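Local coordinates for nucleoside phosphorylase, putative (Trypanosoma brucei, PDB 3BJE), which catalyses, as a homodimeric uridine phosphorylase, the reversible phosphorolysis of uridine to uracil and alpha-D-ribose 1-phosphate, at the interface of chains A and B. Sequence-based numbering; all coordinates share one arbitrary frame. Chains: chain A/B, Nucleoside phosphorylase, putative.

Contacts 1 and 2 lie about 28 Å apart, measured between the centres of their C-alpha atoms, on one two-fold symmetric dimer interface, and each recurs with the chains exchanged. The segment around residues 249-258 serves both: chain A supplies residues 249-253 to contact 1, chain B residue 251 and residues 256-258 to contact 2, so A:Tyr251 and its counterpart B:Tyr251 take part. Contact 1 inserts a helix carboxylate into this segment, whereas contact 2 lays the first modelled residues of the other subunit along it. Because A:Phe250 lines the pocket for both ribose 1-phosphate and uracil, and B:Arg256 that for uracil, dimerisation probably helps to shape the active site.

Contact 1: the interface of chains A and B. Residues chain A 249-253; chain B 101, 177.
A:Cys253 and A:Gly252 meet the side chains of B:Glu101 and B:Tyr177 in a small apolar centre. The sulfur of A:Cys253, turned beside its own backbone N (chi1 -67°), lies 4.0 Å from CE2 of B:Tyr177 and also packs against the CG methylene and carboxylate carbon of B:Glu101. CA of A:Gly252 approaches CZ at the hydroxyl end of the tyrosine ring.

Outward from this patch, the carboxylate of B:Glu101, reaching from helix 97-112, illustrates how a turn of main chain can receive an anion through its amides. Its side chain leaves the helix with CG anti to the backbone N and then bends at chi2 (-104°), which brings both oxygens to the loop. OE1 accepts from A:Phe250 N at 2.8 Å, the donor standing above the carboxylate plane. The amide of A:Tyr251 forks between the two oxygens, using the syn lone pair of each, with N 3.2 Å from OE1 and 3.1 Å from OE2. A nearly straight bond to OE2 comes from A:Cys253 N at 3.2 Å, on the syn side but tilted from the plane. The N-H of A:Gly252, although its nitrogen is near OE2 of B:Glu101, is not aimed at that oxygen and makes at most a weak bond to the hydroxyl of B:Tyr177.

The same hydroxyl supports the acid from within chain B: OH of B:Tyr177 donates to OE2 of B:Glu101 at 2.6 Å, from above the carboxylate plane, and so helps to fix the rotation of the acid. The ring of A:Tyr251 is inclined 36° to the carboxylate, while CD2 of A:Phe250 lies over the centre of that ring, 3.5 Å above its plane. The gathered donors would be expected to favour a charged carboxylate. By holding the loop that carries A:Phe250, a residue of the ribose 1-phosphate and uracil pocket, the partner subunit probably helps to order the active site of chain A.

Contact 2: the interface of chains A and B. Residues chain A 23-25; chain B 251, 255-258.
The first modelled residues of chain A, the extended coil A:Asp23 to A:Pro25, run along two stretches of loop in chain B: one at B:Tyr251, the other from B:Arg256 to B:Val258. This is a worked example of an N-terminal segment of one subunit lying against the other, repeated by the two-fold symmetry.

The main-chain O of A:Asp23 lies in the plane of the B:Tyr251 ring, at its edge, 3.4 Å from CD1. From another direction the aliphatic part of B:Arg256, extended from CG to NE, brings CD to 3.3 Å from the same oxygen. CG2 of B:Val258 also borders it.

A:Leu24 turns its two branches to different partners. With CG anti to the backbone N (chi1 -176°), CD1 reaches CE1 of B:Tyr251 and CD2 reaches CG1 of B:Val258, each at 4.0 Å; the leucine and valine side chains cross at about a right angle. Beyond them, water 1 joins the hydroxyl of B:Tyr251 to the carbonyl O of A:Pro25.

B:Arg256 belongs to the uracil pocket of chain B, so the packing of the A:Asp23 segment on it may help to position that loop.

At the other end, water 2 links OD2 of A:Asp23 with NH1 of B:Arg257. The direct bond is instead to the main chain: B:Arg257 N donates to OD1 of A:Asp23 at 3.0 Å, almost straight at the hydrogen (175°), with the donor 53° out of the carboxylate plane.

Contact 1: the interface of chains A and B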
loop_
_atom_site.group_PDB
_atom_site.type_symbol
_atom_site.label_atom_id
_atom_site.label_comp_id
_atom_site.label_asym_id
_atom_site.label_seq_id
_atom_site.Cartn_x
_atom_site.Cartn_y
_atom_site.Cartn_z
ATOM N N GLY A 249 0.959 3.690 -6.563
ATOM C CA GLY A 249 -0.472 3.803 -6.871
ATOM C C GLY A 249 -0.746 3.110 -8.185
ATOM O O GLY A 249 0.136 2.476 -8.754
ATOM N N PHE A 250 -1.984 3.213 -8.644
ATOM C CA PHE A 250 -2.437 2.552 -9.861
ATOM C C PHE A 250 -2.775 3.504 -11.017
ATOM O O PHE A 250 -2.682 3.131 -12.178
ATOM C CB PHE A 250 -3.682 1.736 -9.531
ATOM C CG PHE A 250 -4.151 0.855 -10.648
ATOM C CD1 PHE A 250 -3.624 -0.415 -10.793
ATOM C CD2 PHE A 250 -5.118 1.267 -11.533
ATOM C CE1 PHE A 250 -4.046 -1.257 -11.800
ATOM C CE2 PHE A 250 -5.570 0.426 -12.537
ATOM C CZ PHE A 250 -5.025 -0.835 -12.672
ATOM N N TYR A 251 -3.268 4.699 -10.707
ATOM C CA TYR A 251 -3.871 5.568 -11.701
ATOM C C TYR A 251 -2.852 6.611 -12.088
ATOM O O TYR A 251 -1.944 6.286 -12.834
ATOM C CB TYR A 251 -5.213 6.126 -11.185
ATOM C CG TYR A 251 -6.284 5.053 -11.174
ATOM C CD1 TYR A 251 -6.883 4.641 -12.371
ATOM C CD2 TYR A 251 -6.657 4.405 -10.000
ATOM C CE1 TYR A 251 -7.834 3.616 -12.388
ATOM C CE2 TYR A 251 -7.628 3.382 -10.005
ATOM C CZ TYR A 251 -8.221 2.995 -11.205
ATOM O OH TYR A 251 -9.163 1.978 -11.284
ATOM N N GLY A 252 -2.969 7.839 -11.591
ATOM C CA GLY A 252 -1.955 8.869 -11.897
ATOM C C GLY A 252 -0.528 8.419 -11.594
ATOM O O GLY A 252 0.411 8.761 -12.298
ATOM N N CYS A 253 -0.375 7.611 -10.548
ATOM C CA CYS A 253 0.927 7.018 -10.212
ATOM C C CYS A 253 1.532 6.113 -11.252
ATOM O O CYS A 253 2.725 5.817 -11.176
ATOM C CB CYS A 253 0.803 6.268 -8.907
ATOM S SG CYS A 253 0.510 7.354 -7.475
ATOM N N GLU B 101 -5.055 5.959 -3.120
ATOM C CA GLU B 101 -5.009 6.511 -4.480
ATOM C C GLU B 101 -5.953 5.706 -5.379
ATOM O O GLU B 101 -6.742 6.262 -6.162
ATOM C CB GLU B 101 -3.572 6.484 -5.024
ATOM C CG GLU B 101 -3.358 7.267 -6.301
ATOM C CD GLU B 101 -3.225 6.428 -7.564
ATOM O OE1 GLU B 101 -3.565 5.220 -7.541
ATOM O OE2 GLU B 101 -2.794 6.990 -8.602
ATOM N N TYR B 177 0.965 13.701 -8.226
ATOM C CA TYR B 177 -0.133 14.638 -8.392
ATOM C C TYR B 177 0.381 16.053 -8.079
ATOM O O TYR B 177 -0.333 16.865 -7.464
ATOM C CB TYR B 177 -1.295 14.263 -7.490
ATOM C CG TYR B 177 -1.935 12.947 -7.844
ATOM C CD1 TYR B 177 -3.144 12.904 -8.537
ATOM C CD2 TYR B 177 -1.335 11.723 -7.502
ATOM C CE1 TYR B 177 -3.741 11.692 -8.884
ATOM C CE2 TYR B 177 -1.924 10.512 -7.855
ATOM C CZ TYR B 177 -3.138 10.501 -8.546
ATOM O OH TYR B 177 -3.802 9.329 -8.905
#

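Contact 2: the interface of chains A and B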
loop_
_atom_site.group_PDB
_atom_site.type_symbol
_atom_site.label_atom_id
_atom_site.label_comp_id
_atom_site.label_asym_id
_atom_site.label_seq_id
_atom_site.Cartn_x
_atom_site.Cartn_y
_atom_site.Cartn_z
ATOM N N ASP A 23 8.701 -2.085 18.547
ATOM C CA ASP A 23 9.502 -2.232 17.290
ATOM C C ASP A 23 9.051 -3.445 16.494
ATOM O O ASP A 23 8.962 -3.394 15.281
ATOM C CB ASP A 23 10.992 -2.404 17.592
ATOM C CG ASP A 23 11.674 -1.114 18.031
ATOM O OD1 ASP A 23 11.660 -0.116 17.283
ATOM O OD2 ASP A 23 12.282 -1.123 19.121
ATOM N N LEU A 24 8.813 -4.555 17.171
ATOM C CA LEU A 24 8.422 -5.780 16.488
ATOM C C LEU A 24 7.421 -6.524 17.361
ATOM O O LEU A 24 7.797 -7.411 18.130
ATOM C CB LEU A 24 9.660 -6.624 16.216
ATOM C CG LEU A 24 9.488 -7.909 15.420
ATOM C CD1 LEU A 24 8.827 -7.666 14.071
ATOM C CD2 LEU A 24 10.864 -8.535 15.253
ATOM N N PRO A 25 6.137 -6.145 17.260
ATOM C CA PRO A 25 5.095 -6.758 18.091
ATOM C C PRO A 25 4.897 -8.244 17.790
ATOM O O PRO A 25 4.620 -8.612 16.648
ATOM C CB PRO A 25 3.834 -5.953 17.733
ATOM C CG PRO A 25 4.325 -4.713 17.068
ATOM C CD PRO A 25 5.588 -5.105 16.370
ATOM N N TYR B 251 7.372 -0.480 9.502
ATOM C CA TYR B 251 8.517 -0.788 10.360
ATOM C C TYR B 251 9.585 0.276 10.204
ATOM O O TYR B 251 9.424 1.350 10.760
ATOM C CB TYR B 251 8.993 -2.220 10.114
ATOM C CG TYR B 251 8.004 -3.217 10.661
ATOM C CD1 TYR B 251 7.977 -3.505 12.019
ATOM C CD2 TYR B 251 7.096 -3.867 9.836
ATOM C CE1 TYR B 251 7.066 -4.412 12.561
ATOM C CE2 TYR B 251 6.193 -4.795 10.367
ATOM C CZ TYR B 251 6.169 -5.052 11.734
ATOM O OH TYR B 251 5.255 -5.951 12.263
ATOM N N GLY B 255 10.283 4.307 11.676
ATOM C CA GLY B 255 11.353 4.340 12.647
ATOM C C GLY B 255 11.460 3.142 13.566
ATOM O O GLY B 255 12.151 3.212 14.571
ATOM N N ARG B 256 10.763 2.054 13.272
ATOM C CA ARG B 256 10.932 0.817 14.025
ATOM C C ARG B 256 12.228 0.139 13.610
ATOM O O ARG B 256 12.583 0.109 12.419
ATOM C CB ARG B 256 9.779 -0.162 13.806
ATOM C CG ARG B 256 8.441 0.341 14.346
ATOM C CD ARG B 256 7.330 -0.706 14.246
ATOM N NE ARG B 256 6.251 -0.376 15.172
ATOM C CZ ARG B 256 5.250 0.465 14.926
ATOM N NH1 ARG B 256 4.367 0.720 15.882
ATOM N NH2 ARG B 256 5.109 1.073 13.761
ATOM N N ARG B 257 12.912 -0.403 14.612
ATOM C CA ARG B 257 14.191 -1.071 14.461
ATOM C C ARG B 257 14.028 -2.583 14.513
ATOM O O ARG B 257 13.677 -3.139 15.548
ATOM C CB ARG B 257 15.117 -0.636 15.592
ATOM C CG ARG B 257 15.494 0.852 15.557
ATOM C CD ARG B 257 14.464 1.702 16.305
ATOM N NE ARG B 257 14.923 3.077 16.525
ATOM C CZ ARG B 257 15.791 3.445 17.469
ATOM N NH1 ARG B 257 16.308 2.550 18.309
ATOM N NH2 ARG B 257 16.146 4.722 17.580
ATOM N N VAL B 258 14.249 -3.238 13.377
ATOM C CA VAL B 258 13.980 -4.676 13.238
ATOM C C VAL B 258 15.191 -5.436 12.691
ATOM O O VAL B 258 15.578 -5.248 11.553
ATOM C CB VAL B 258 12.758 -4.953 12.328
ATOM C CG1 VAL B 258 12.447 -6.445 12.281
ATOM C CG2 VAL B 258 11.533 -4.152 12.816
HETATM O O HOH W 1 5.100 -8.280 13.906
HETATM O O HOH W 2 14.872 -0.100 19.480
#